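Local coordinates for glycosyl hydrolase family 62 protein (Coprinopsis cinerea, PDB 5B6T) that probably hydrolyses terminal alpha-L-arabinofuranosyl side groups of arabinoxylan, as an alpha-L-arabinofuranosidase of glycoside hydrolase family 62, at residues S4-S9 with N251-G256; K190-E195 with R220-S225; P281-Y286 with L308-N313; Q289-N294 with L302-G307. One frame throughout, in Å; residues are numbered along the deposited sequence.

In the fold
Family 62 enzymes fold as five-bladed beta-propellers, and contacts 1, 3 and 4 lie in one five-stranded sheet, the blade where the two ends of the chain meet. Contacts 3 and 4 use the same antiparallel pair, strands 285-290 and 305-311, with centres about 20 Å apart. Contact 1 adds strands 7-9 and 252-254; its centre is about 9 Å from that of contact 3, and Ser8 O lies 2.8 Å from Thr310 N. Contact 2 belongs to the neighbouring blade, where Phe223 CZ packs 3.3 Å from Tyr286 OH of contact 3. The side chain of Glu195 lies about 3 Å from a bound lead ion, and that of Gln289, in contact 4, about 7 Å from it.

Contact 1: residues S4-S9 with N251-G256; sequences SFRWSS and NVAFTG
Asn251 sends its side-chain amide back to the 4-9 segment, where ND2 donates to Phe5 O at 2.9 Å from above the carbonyl plane, 61° out of it. CG stands between the backbone N and the carbonyl carbon (chi1 75°), within touching distance of that same oxygen. Both ends of the amide have further partners, since ND2 also bonds Phe246 O and OD1 takes Arg248 N. Trp7 runs beside this group and points the same way, the ring and amide planes 82° apart. Asn251 OD1 lies in the plane of the indole, at its edge, 3.8 Å from Trp7 CD1, while Trp7 NE1 bonds the same Phe246 O. The backbones themselves form a parallel ladder: Trp7 N to Asn251 O at 3.0 Å, Ala253 N to Trp7 O at 2.8 Å, and Ser9 N to Ala253 O at 2.7 Å. In the propeller, this ladder sets the short strand 252-254 at the margin of the blade, with the N-terminal strand 7-9 between it and strand 305-311. Ser9 shares a sheet face with Trp7, Val252 and Phe254. Its CB packs 3.6 Å from Phe254 CD2 and also touches Val252 CG1, and its OG is hydrogen-bonded to Tyr288 OH. Beyond the ladder a water donates to Ser9 O at 2.7 Å and accepts from Gly256 N.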
# COMPACT_ATOMS: atom_id res chain seq x y z
N SER A 4 -15.11 3.51 14.36
CA SER A 4 -15.05 2.05 14.34
C SER A 4 -15.47 1.61 12.94
O SER A 4 -16.09 2.38 12.21
CB SER A 4 -15.96 1.40 15.40
OG SER A 4 -17.31 1.66 15.13
N PHE A 5 -15.09 0.39 12.58
CA PHE A 5 -15.31 -0.13 11.24
C PHE A 5 -15.85 -1.53 11.23
O PHE A 5 -15.53 -2.34 12.07
CB PHE A 5 -14.00 -0.07 10.44
CG PHE A 5 -13.49 1.31 10.28
CD1 PHE A 5 -13.93 2.09 9.22
CD2 PHE A 5 -12.72 1.90 11.28
CE1 PHE A 5 -13.52 3.41 9.13
CE2 PHE A 5 -12.33 3.21 11.17
CZ PHE A 5 -12.73 3.96 10.09
N ARG A 6 -16.70 -1.81 10.25
CA ARG A 6 -17.12 -3.15 9.92
C ARG A 6 -17.07 -3.34 8.41
O ARG A 6 -17.36 -2.42 7.65
CB ARG A 6 -18.53 -3.45 10.45
CG ARG A 6 -18.44 -3.66 11.96
CD ARG A 6 -19.66 -4.32 12.55
NE ARG A 6 -20.01 -5.54 11.83
CZ ARG A 6 -19.43 -6.73 11.94
NH1 ARG A 6 -18.43 -6.98 12.77
NH2 ARG A 6 -19.92 -7.72 11.19
N TRP A 7 -16.72 -4.55 8.00
CA TRP A 7 -16.48 -4.85 6.58
C TRP A 7 -17.13 -6.15 6.18
O TRP A 7 -17.33 -7.07 7.00
CB TRP A 7 -14.98 -5.01 6.27
CG TRP A 7 -14.11 -3.92 6.78
CD1 TRP A 7 -13.48 -3.89 7.98
CD2 TRP A 7 -13.75 -2.71 6.09
NE1 TRP A 7 -12.75 -2.74 8.09
CE2 TRP A 7 -12.90 -1.99 6.95
CE3 TRP A 7 -14.08 -2.16 4.85
CZ2 TRP A 7 -12.36 -0.74 6.60
CZ3 TRP A 7 -13.54 -0.94 4.49
CH2 TRP A 7 -12.68 -0.24 5.37
N SER A 8 -17.37 -6.26 4.87
CA SER A 8 -17.70 -7.51 4.20
C SER A 8 -16.63 -7.78 3.15
O SER A 8 -16.36 -6.92 2.30
CB SER A 8 -19.08 -7.43 3.53
OG SER A 8 -19.33 -8.64 2.81
N SER A 9 -16.03 -8.96 3.22
CA SER A 9 -14.97 -9.35 2.31
C SER A 9 -15.46 -10.23 1.19
O SER A 9 -16.25 -11.17 1.41
CB SER A 9 -13.85 -10.08 3.03
OG SER A 9 -12.79 -10.39 2.11
N ASN A 251 -13.45 -7.86 12.71
CA ASN A 251 -14.45 -6.95 12.14
C ASN A 251 -14.68 -7.12 10.65
O ASN A 251 -15.19 -6.21 9.97
CB ASN A 251 -14.19 -5.46 12.50
CG ASN A 251 -13.04 -4.84 11.73
OD1 ASN A 251 -12.22 -5.54 11.15
ND2 ASN A 251 -12.93 -3.52 11.78
N VAL A 252 -14.30 -8.28 10.14
CA VAL A 252 -14.48 -8.63 8.73
C VAL A 252 -15.39 -9.84 8.60
O VAL A 252 -15.03 -10.95 9.01
CB VAL A 252 -13.12 -8.92 8.07
CG1 VAL A 252 -13.30 -9.50 6.67
CG2 VAL A 252 -12.26 -7.64 8.03
N ALA A 253 -16.58 -9.57 8.08
CA ALA A 253 -17.51 -10.59 7.64
C ALA A 253 -17.11 -11.03 6.25
O ALA A 253 -16.45 -10.28 5.52
CB ALA A 253 -18.94 -10.03 7.61
N PHE A 254 -17.57 -12.23 5.88
CA PHE A 254 -17.46 -12.71 4.50
C PHE A 254 -18.86 -13.09 4.03
O PHE A 254 -19.60 -13.73 4.78
CB PHE A 254 -16.56 -13.94 4.43
CG PHE A 254 -15.13 -13.70 4.85
CD1 PHE A 254 -14.78 -13.67 6.19
CD2 PHE A 254 -14.13 -13.55 3.91
CE1 PHE A 254 -13.49 -13.42 6.57
CE2 PHE A 254 -12.83 -13.34 4.31
CZ PHE A 254 -12.51 -13.25 5.63
N THR A 255 -19.20 -12.74 2.79
CA THR A 255 -20.48 -13.22 2.18
C THR A 255 -20.38 -14.74 2.02
O THR A 255 -21.36 -15.46 2.21
CB THR A 255 -20.81 -12.55 0.83
OG1 THR A 255 -19.71 -12.69 -0.08
CG2 THR A 255 -21.10 -11.07 1.04
N GLY A 256 -19.20 -15.21 1.66
CA GLY A 256 -18.88 -16.63 1.58
C GLY A 256 -18.18 -17.13 2.83
O GLY A 256 -18.42 -16.65 3.94
O HOH W 1 -16.82 -13.76 0.69

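Contact 2: residues K190-E195 with R220-S225; sequences KNRLFE and RRWFRS
Glu195 OE2 is gripped by Arg221 NH1 at 3.0 Å and by a water at 2.8 Å that also accepts from Arg221 NH2. NH1 lies on the anti side of the oxygen, 31° out of the carboxylate plane, whereas OE2 lies in the plane of the guanidinium. Phe194 stands perpendicular to that guanidinium, its CD2 3.9 Å from Arg221 NH1. The segment 190-195 leads from strand 182-186 of one propeller blade to strand 195-202 of the next, entering through a classic beta bulge of Phe194 and Glu195 opposite Glu213. Earlier in the segment, Arg192 O accepts from Arg224 NH1 at 2.8 Å, the donor lying 49° out of the carbonyl plane. The two arginine side chains cross at about a right angle; Arg192 NH2 sits over the Arg224 guanidinium face, 3.5 Å from Arg224 NH2. Arg192 NH1 meets the edge of Trp222 at CZ2. Asp240 forms a salt bridge with Arg224 NH2, and Gln241 OE1 accepts from Arg192 NH2, so the repulsion between the guanidiniums is probably offset. Arg221, also bridged to Glu213, probably acts as a second-shell group steadying the Glu195 side chain, which lies about 3 Å from the bound lead ion.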
# COMPACT_ATOMS: atom_id res chain seq x y z
N LYS A 190 7.84 -3.68 17.83
CA LYS A 190 7.77 -3.58 16.38
C LYS A 190 6.50 -4.21 15.80
O LYS A 190 6.01 -3.74 14.76
CB LYS A 190 9.01 -4.19 15.72
CG LYS A 190 9.13 -5.68 15.91
CD LYS A 190 10.45 -6.22 15.33
CE LYS A 190 10.51 -7.73 15.40
NZ LYS A 190 11.75 -8.27 14.76
N ASN A 191 5.95 -5.21 16.46
CA ASN A 191 4.74 -5.85 15.94
C ASN A 191 3.53 -4.91 15.95
O ASN A 191 2.63 -5.10 15.17
CB ASN A 191 4.43 -7.11 16.75
CG ASN A 191 5.30 -8.30 16.35
OD1 ASN A 191 6.18 -8.19 15.51
ND2 ASN A 191 5.02 -9.44 16.95
N ARG A 192 3.52 -3.92 16.82
CA ARG A 192 2.41 -2.97 16.91
C ARG A 192 2.42 -1.94 15.78
O ARG A 192 1.39 -1.34 15.48
CB ARG A 192 2.42 -2.23 18.24
CG ARG A 192 2.16 -3.10 19.45
CD ARG A 192 0.70 -3.47 19.56
NE ARG A 192 -0.13 -2.33 19.94
CZ ARG A 192 -1.46 -2.34 20.12
NH1 ARG A 192 -2.19 -3.45 19.92
NH2 ARG A 192 -2.04 -1.21 20.48
N LEU A 193 3.57 -1.76 15.13
CA LEU A 193 3.71 -0.74 14.08
C LEU A 193 4.71 -1.27 13.06
O LEU A 193 5.87 -0.84 12.98
CB LEU A 193 4.15 0.58 14.70
CG LEU A 193 3.99 1.82 13.81
CD1 LEU A 193 2.53 2.25 13.73
CD2 LEU A 193 4.86 2.97 14.32
N PHE A 194 4.26 -2.26 12.30
CA PHE A 194 5.20 -3.14 11.61
C PHE A 194 5.58 -2.67 10.21
O PHE A 194 6.75 -2.44 9.94
CB PHE A 194 4.69 -4.58 11.60
CG PHE A 194 5.74 -5.57 11.18
CD1 PHE A 194 6.88 -5.76 11.95
CD2 PHE A 194 5.59 -6.30 10.03
CE1 PHE A 194 7.86 -6.66 11.54
CE2 PHE A 194 6.55 -7.22 9.63
CZ PHE A 194 7.69 -7.39 10.38
N GLU A 195 4.61 -2.54 9.31
CA GLU A 195 4.94 -2.06 7.95
C GLU A 195 3.67 -1.61 7.25
O GLU A 195 2.62 -1.48 7.89
CB GLU A 195 5.64 -3.19 7.18
CG GLU A 195 4.80 -4.45 7.00
CD GLU A 195 5.55 -5.66 6.50
OE1 GLU A 195 6.75 -5.64 6.21
OE2 GLU A 195 4.93 -6.75 6.34
N ARG A 220 -1.61 -12.79 13.76
CA ARG A 220 -2.24 -12.47 12.48
C ARG A 220 -2.11 -10.99 12.12
O ARG A 220 -2.10 -10.11 12.98
CB ARG A 220 -3.72 -12.87 12.52
CG ARG A 220 -3.98 -14.36 12.74
CD ARG A 220 -3.54 -15.16 11.55
NE ARG A 220 -3.70 -16.61 11.76
CZ ARG A 220 -3.31 -17.52 10.88
NH1 ARG A 220 -2.77 -17.18 9.71
NH2 ARG A 220 -3.48 -18.80 11.17
N ARG A 221 -2.06 -10.72 10.83
CA ARG A 221 -1.94 -9.35 10.34
C ARG A 221 -3.27 -8.62 10.50
O ARG A 221 -4.37 -9.19 10.34
CB ARG A 221 -1.50 -9.33 8.87
CG ARG A 221 -0.21 -10.07 8.58
CD ARG A 221 0.89 -9.66 9.53
NE ARG A 221 2.19 -10.23 9.20
CZ ARG A 221 3.16 -9.62 8.53
NH1 ARG A 221 3.00 -8.40 8.01
NH2 ARG A 221 4.33 -10.26 8.36
N TRP A 222 -3.13 -7.34 10.78
CA TRP A 222 -4.27 -6.44 10.93
C TRP A 222 -3.84 -5.00 10.74
O TRP A 222 -2.65 -4.72 10.70
CB TRP A 222 -4.96 -6.64 12.28
CG TRP A 222 -4.16 -6.25 13.52
CD1 TRP A 222 -3.01 -6.81 13.96
CD2 TRP A 222 -4.49 -5.21 14.45
NE1 TRP A 222 -2.61 -6.20 15.12
CE2 TRP A 222 -3.48 -5.19 15.43
CE3 TRP A 222 -5.54 -4.29 14.55
CZ2 TRP A 222 -3.49 -4.31 16.50
CZ3 TRP A 222 -5.56 -3.41 15.59
CH2 TRP A 222 -4.55 -3.43 16.57
N PHE A 223 -4.81 -4.10 10.65
CA PHE A 223 -4.57 -2.67 10.49
C PHE A 223 -5.05 -1.81 11.62
O PHE A 223 -6.17 -1.98 12.11
CB PHE A 223 -5.17 -2.12 9.16
CG PHE A 223 -4.34 -2.49 7.99
CD1 PHE A 223 -4.53 -3.73 7.35
CD2 PHE A 223 -3.30 -1.68 7.61
CE1 PHE A 223 -3.71 -4.09 6.30
CE2 PHE A 223 -2.46 -2.06 6.57
CZ PHE A 223 -2.66 -3.27 5.94
N ARG A 224 -4.19 -0.86 12.00
CA ARG A 224 -4.51 0.21 12.93
C ARG A 224 -4.71 1.49 12.18
O ARG A 224 -4.20 1.64 11.07
CB ARG A 224 -3.40 0.35 13.96
CG ARG A 224 -3.18 -0.93 14.78
CD ARG A 224 -1.99 -0.85 15.72
NE ARG A 224 -2.20 0.09 16.81
CZ ARG A 224 -1.22 0.76 17.43
NH1 ARG A 224 0.06 0.58 17.08
NH2 ARG A 224 -1.51 1.61 18.41
N SER A 225 -5.42 2.44 12.79
CA SER A 225 -5.72 3.72 12.14
C SER A 225 -5.65 4.88 13.11
O SER A 225 -5.97 4.74 14.31
CB SER A 225 -7.10 3.69 11.49
OG SER A 225 -8.14 3.37 12.44
O HOH W 2 -0.26 -5.73 16.90
O HOH W 3 6.35 -9.17 6.72

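Contact 3: residues P281-Y286 with L308-N313; sequences PCNLRY and LLTQTN
Gln311 lies across from Leu284 where the antiparallel ladder of strands 285-290 and 305-311 runs out at one end of the propeller's closing blade. Its CB touches Leu284 O at 3.3 Å. CG is anti to the backbone N (chi1 -180°) and the chain stays extended, bringing CD up to Leu284 N. There OE1 accepts from Leu284 N at 3.0 Å, and it lies 3.5 Å from Leu284 CD1. A water bonded to Pro281 O donates to the same OE1. Gln311 NE2 turns to its own segment and donates to Asn313 OD1 at 3.0 Å, from above that carbonyl plane. Gln311 N bonds Leu284 O at 2.9 Å; with OE1 taking Leu284 N, the side chain supplies the return bond that a backbone carbonyl would give in a regular ladder. An alanine at Gln311 would probably leave Leu284 N and the water without this acceptor, and Asn313 OD1 without one of its donors. Next along, Tyr286 and Leu309 form a hydrogen-bonded pair, with Tyr286 CB 4.1 Å from Leu309 CB. Tyr286 OH is hydrogen-bonded to Asn198 OD1, and Cys282 is disulfide-bonded to Cys316. A second water donates to Asn283 OD1 and Gln311 O, each at 2.6 Å.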
# COMPACT_ATOMS: atom_id res chain seq x y z
N PRO A 281 -14.98 9.86 2.73
CA PRO A 281 -15.29 9.19 3.98
C PRO A 281 -16.44 8.19 3.91
O PRO A 281 -16.80 7.61 4.95
CB PRO A 281 -15.64 10.37 4.89
CG PRO A 281 -16.27 11.36 3.97
CD PRO A 281 -15.45 11.26 2.71
N CYS A 282 -16.99 7.97 2.72
CA CYS A 282 -18.19 7.17 2.49
C CYS A 282 -17.86 5.90 1.74
O CYS A 282 -16.99 5.89 0.85
CB CYS A 282 -19.17 7.96 1.61
SG CYS A 282 -19.54 9.67 2.13
N ASN A 283 -18.55 4.82 2.08
CA ASN A 283 -18.43 3.56 1.34
C ASN A 283 -16.98 3.18 1.16
O ASN A 283 -16.51 2.97 0.05
CB ASN A 283 -19.14 3.64 -0.03
CG ASN A 283 -19.00 2.34 -0.84
OD1 ASN A 283 -19.06 1.24 -0.28
ND2 ASN A 283 -18.80 2.46 -2.17
N LEU A 284 -16.24 3.05 2.25
CA LEU A 284 -14.82 2.67 2.12
C LEU A 284 -14.72 1.25 1.53
O LEU A 284 -15.53 0.40 1.82
CB LEU A 284 -14.08 2.73 3.47
CG LEU A 284 -13.54 4.11 3.88
CD1 LEU A 284 -14.64 5.13 4.12
CD2 LEU A 284 -12.65 3.99 5.11
N ARG A 285 -13.70 1.06 0.70
CA ARG A 285 -13.38 -0.24 0.12
C ARG A 285 -11.87 -0.41 0.22
O ARG A 285 -11.13 0.51 -0.14
CB ARG A 285 -13.81 -0.31 -1.34
CG ARG A 285 -15.32 -0.24 -1.57
CD ARG A 285 -15.63 -0.23 -3.07
NE ARG A 285 -15.58 1.11 -3.63
CZ ARG A 285 -15.59 1.40 -4.94
NH1 ARG A 285 -15.59 0.44 -5.88
NH2 ARG A 285 -15.56 2.68 -5.30
N TYR A 286 -11.44 -1.56 0.71
CA TYR A 286 -10.02 -1.81 0.95
C TYR A 286 -9.61 -3.03 0.17
O TYR A 286 -10.07 -4.14 0.41
CB TYR A 286 -9.68 -2.00 2.46
CG TYR A 286 -8.23 -1.81 2.82
CD1 TYR A 286 -7.62 -0.58 2.68
CD2 TYR A 286 -7.46 -2.86 3.33
CE1 TYR A 286 -6.29 -0.40 3.01
CE2 TYR A 286 -6.14 -2.68 3.71
CZ TYR A 286 -5.55 -1.45 3.51
OH TYR A 286 -4.23 -1.27 3.83
N LEU A 308 -11.22 -7.93 -1.56
CA LEU A 308 -11.76 -6.58 -1.43
C LEU A 308 -12.74 -6.52 -0.27
O LEU A 308 -13.69 -7.31 -0.25
CB LEU A 308 -12.51 -6.20 -2.69
CG LEU A 308 -12.99 -4.75 -2.80
CD1 LEU A 308 -11.81 -3.79 -2.83
CD2 LEU A 308 -13.85 -4.54 -4.03
N LEU A 309 -12.46 -5.62 0.67
CA LEU A 309 -13.37 -5.34 1.77
C LEU A 309 -14.29 -4.20 1.35
O LEU A 309 -13.82 -3.22 0.84
CB LEU A 309 -12.59 -4.88 3.00
CG LEU A 309 -11.51 -5.77 3.58
CD1 LEU A 309 -10.96 -5.16 4.84
CD2 LEU A 309 -12.02 -7.16 3.86
N THR A 310 -15.58 -4.34 1.62
CA THR A 310 -16.56 -3.29 1.44
C THR A 310 -17.14 -2.90 2.80
O THR A 310 -17.56 -3.75 3.56
CB THR A 310 -17.69 -3.77 0.51
OG1 THR A 310 -17.14 -4.10 -0.78
CG2 THR A 310 -18.73 -2.72 0.33
N GLN A 311 -17.08 -1.62 3.14
CA GLN A 311 -17.53 -1.19 4.45
C GLN A 311 -19.04 -1.41 4.60
O GLN A 311 -19.80 -1.05 3.69
CB GLN A 311 -17.20 0.28 4.66
CG GLN A 311 -17.62 0.85 6.00
CD GLN A 311 -17.33 2.32 6.11
OE1 GLN A 311 -17.25 3.03 5.12
NE2 GLN A 311 -17.23 2.81 7.35
N THR A 312 -19.44 -1.99 5.74
CA THR A 312 -20.84 -2.22 6.05
C THR A 312 -21.41 -1.26 7.09
O THR A 312 -22.63 -1.30 7.33
CB THR A 312 -21.09 -3.67 6.50
OG1 THR A 312 -20.33 -3.93 7.68
CG2 THR A 312 -20.68 -4.62 5.41
N ASN A 313 -20.58 -0.44 7.74
CA ASN A 313 -21.08 0.61 8.62
C ASN A 313 -20.82 1.98 8.04
O ASN A 313 -20.45 2.92 8.76
CB ASN A 313 -20.48 0.50 10.03
CG ASN A 313 -19.03 0.95 10.09
OD1 ASN A 313 -18.22 0.68 9.17
ND2 ASN A 313 -18.67 1.59 11.20
O HOH W 4 -17.87 5.57 6.11
O HOH W 5 -20.50 0.50 1.74

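Contact 4: residues Q289-N294 with L302-G307; sequences QGLDPN and LPWKLG
The antiparallel pair of strands 285-290 and 305-311 reaches its other end here, in the propeller's closing blade, with the indole of Trp304 clasped between Gln289 and Leu291. On one face Leu291 CD2 makes a CH-pi contact, 4.0 Å from the centroid of the six-membered ring. Leu291 CD1 lies over the centre of that face and also reaches Leu302 CB at 3.8 Å. On the opposite face lies the Gln289 amide, its plane 21° from that of the ring and NE2 3.9 Å from Trp304 CE3. Gln289 CG stands between the backbone N and the carbonyl carbon (chi1 61°), against the same CE3. Ser264 OG and Asp28 N hydrogen-bond NE2 and OE1, which would fix how the amide is turned. Replacing Trp304 by an alanine would probably open a gap between Gln289 and Leu291, taking the stacked surface from the amide and the CH-pi partner from the leucine. Gly290 and Lys305 form the hydrogen-bonded pair, N to O at 2.9 Å each way. Past it Asp292 OD1 closes an Asx turn on Asn294 N, while Pro303 centres an inverse gamma turn. A water joins these turns, accepting from Asp292 N and donating to Pro303 O at 2.8 Å.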
# COMPACT_ATOMS: atom_id res chain seq x y z
N GLN A 289 -4.36 -7.98 0.84
CA GLN A 289 -3.88 -9.33 0.68
C GLN A 289 -4.21 -10.19 1.89
O GLN A 289 -4.06 -9.78 3.05
CB GLN A 289 -2.36 -9.38 0.44
CG GLN A 289 -1.51 -8.81 1.57
CD GLN A 289 -0.03 -8.80 1.28
OE1 GLN A 289 0.42 -8.72 0.13
NE2 GLN A 289 0.77 -8.83 2.36
N GLY A 290 -4.65 -11.42 1.58
CA GLY A 290 -4.97 -12.44 2.57
C GLY A 290 -4.40 -13.76 2.13
O GLY A 290 -3.85 -13.88 1.03
N LEU A 291 -4.51 -14.76 2.99
CA LEU A 291 -4.03 -16.10 2.65
C LEU A 291 -4.69 -17.16 3.52
O LEU A 291 -5.29 -16.87 4.56
CB LEU A 291 -2.51 -16.20 2.74
CG LEU A 291 -1.89 -16.46 4.12
CD1 LEU A 291 -0.41 -16.63 3.93
CD2 LEU A 291 -2.15 -15.35 5.11
N ASP A 292 -4.61 -18.40 3.06
CA ASP A 292 -5.17 -19.52 3.81
C ASP A 292 -4.52 -19.58 5.21
O ASP A 292 -3.30 -19.54 5.33
CB ASP A 292 -4.91 -20.79 3.01
CG ASP A 292 -5.44 -22.06 3.67
OD1 ASP A 292 -5.62 -22.16 4.88
OD2 ASP A 292 -5.60 -23.03 2.91
N PRO A 293 -5.34 -19.63 6.27
CA PRO A 293 -4.76 -19.60 7.63
C PRO A 293 -3.94 -20.82 8.01
O PRO A 293 -3.24 -20.77 9.02
CB PRO A 293 -5.98 -19.50 8.55
CG PRO A 293 -7.10 -19.96 7.73
CD PRO A 293 -6.81 -19.64 6.29
N ASN A 294 -4.03 -21.88 7.20
CA ASN A 294 -3.18 -23.04 7.37
C ASN A 294 -1.85 -22.97 6.65
O ASN A 294 -1.04 -23.89 6.76
CB ASN A 294 -3.95 -24.30 6.98
CG ASN A 294 -5.14 -24.53 7.89
OD1 ASN A 294 -5.03 -24.40 9.11
ND2 ASN A 294 -6.29 -24.85 7.31
N LEU A 302 4.64 -17.67 0.73
CA LEU A 302 3.26 -17.78 1.21
C LEU A 302 2.26 -17.44 0.10
O LEU A 302 2.47 -16.51 -0.70
CB LEU A 302 3.01 -16.85 2.40
CG LEU A 302 3.72 -17.22 3.70
CD1 LEU A 302 3.62 -16.03 4.64
CD2 LEU A 302 3.16 -18.49 4.35
N PRO A 303 1.13 -18.17 0.06
CA PRO A 303 0.19 -17.97 -1.05
C PRO A 303 -0.79 -16.81 -0.85
O PRO A 303 -2.00 -17.00 -0.78
CB PRO A 303 -0.52 -19.33 -1.13
CG PRO A 303 -0.50 -19.82 0.27
CD PRO A 303 0.79 -19.36 0.87
N TRP A 304 -0.25 -15.61 -0.85
CA TRP A 304 -1.08 -14.39 -0.75
C TRP A 304 -1.92 -14.20 -2.00
O TRP A 304 -1.44 -14.40 -3.12
CB TRP A 304 -0.23 -13.13 -0.54
CG TRP A 304 0.56 -13.13 0.72
CD1 TRP A 304 1.85 -13.48 0.86
CD2 TRP A 304 0.10 -12.73 2.02
NE1 TRP A 304 2.25 -13.32 2.16
CE2 TRP A 304 1.19 -12.87 2.90
CE3 TRP A 304 -1.11 -12.28 2.53
CZ2 TRP A 304 1.09 -12.60 4.27
CZ3 TRP A 304 -1.21 -11.98 3.89
CH2 TRP A 304 -0.12 -12.15 4.75
N LYS A 305 -3.17 -13.76 -1.79
CA LYS A 305 -4.11 -13.42 -2.87
C LYS A 305 -4.79 -12.12 -2.47
O LYS A 305 -4.84 -11.78 -1.29
CB LYS A 305 -5.13 -14.55 -3.09
CG LYS A 305 -4.45 -15.89 -3.38
CD LYS A 305 -5.41 -17.03 -3.53
CE LYS A 305 -4.71 -18.36 -3.35
NZ LYS A 305 -3.57 -18.61 -4.30
N LEU A 306 -5.29 -11.40 -3.46
CA LEU A 306 -5.96 -10.12 -3.22
C LEU A 306 -7.46 -10.33 -3.10
O LEU A 306 -8.06 -11.03 -3.92
CB LEU A 306 -5.67 -9.14 -4.37
CG LEU A 306 -4.19 -8.94 -4.74
CD1 LEU A 306 -4.04 -7.84 -5.77
CD2 LEU A 306 -3.32 -8.67 -3.52
N GLY A 307 -8.04 -9.69 -2.10
CA GLY A 307 -9.49 -9.56 -1.94
C GLY A 307 -9.91 -8.13 -1.68
O GLY A 307 -9.07 -7.21 -1.62
O HOH W 6 -3.91 -18.74 0.28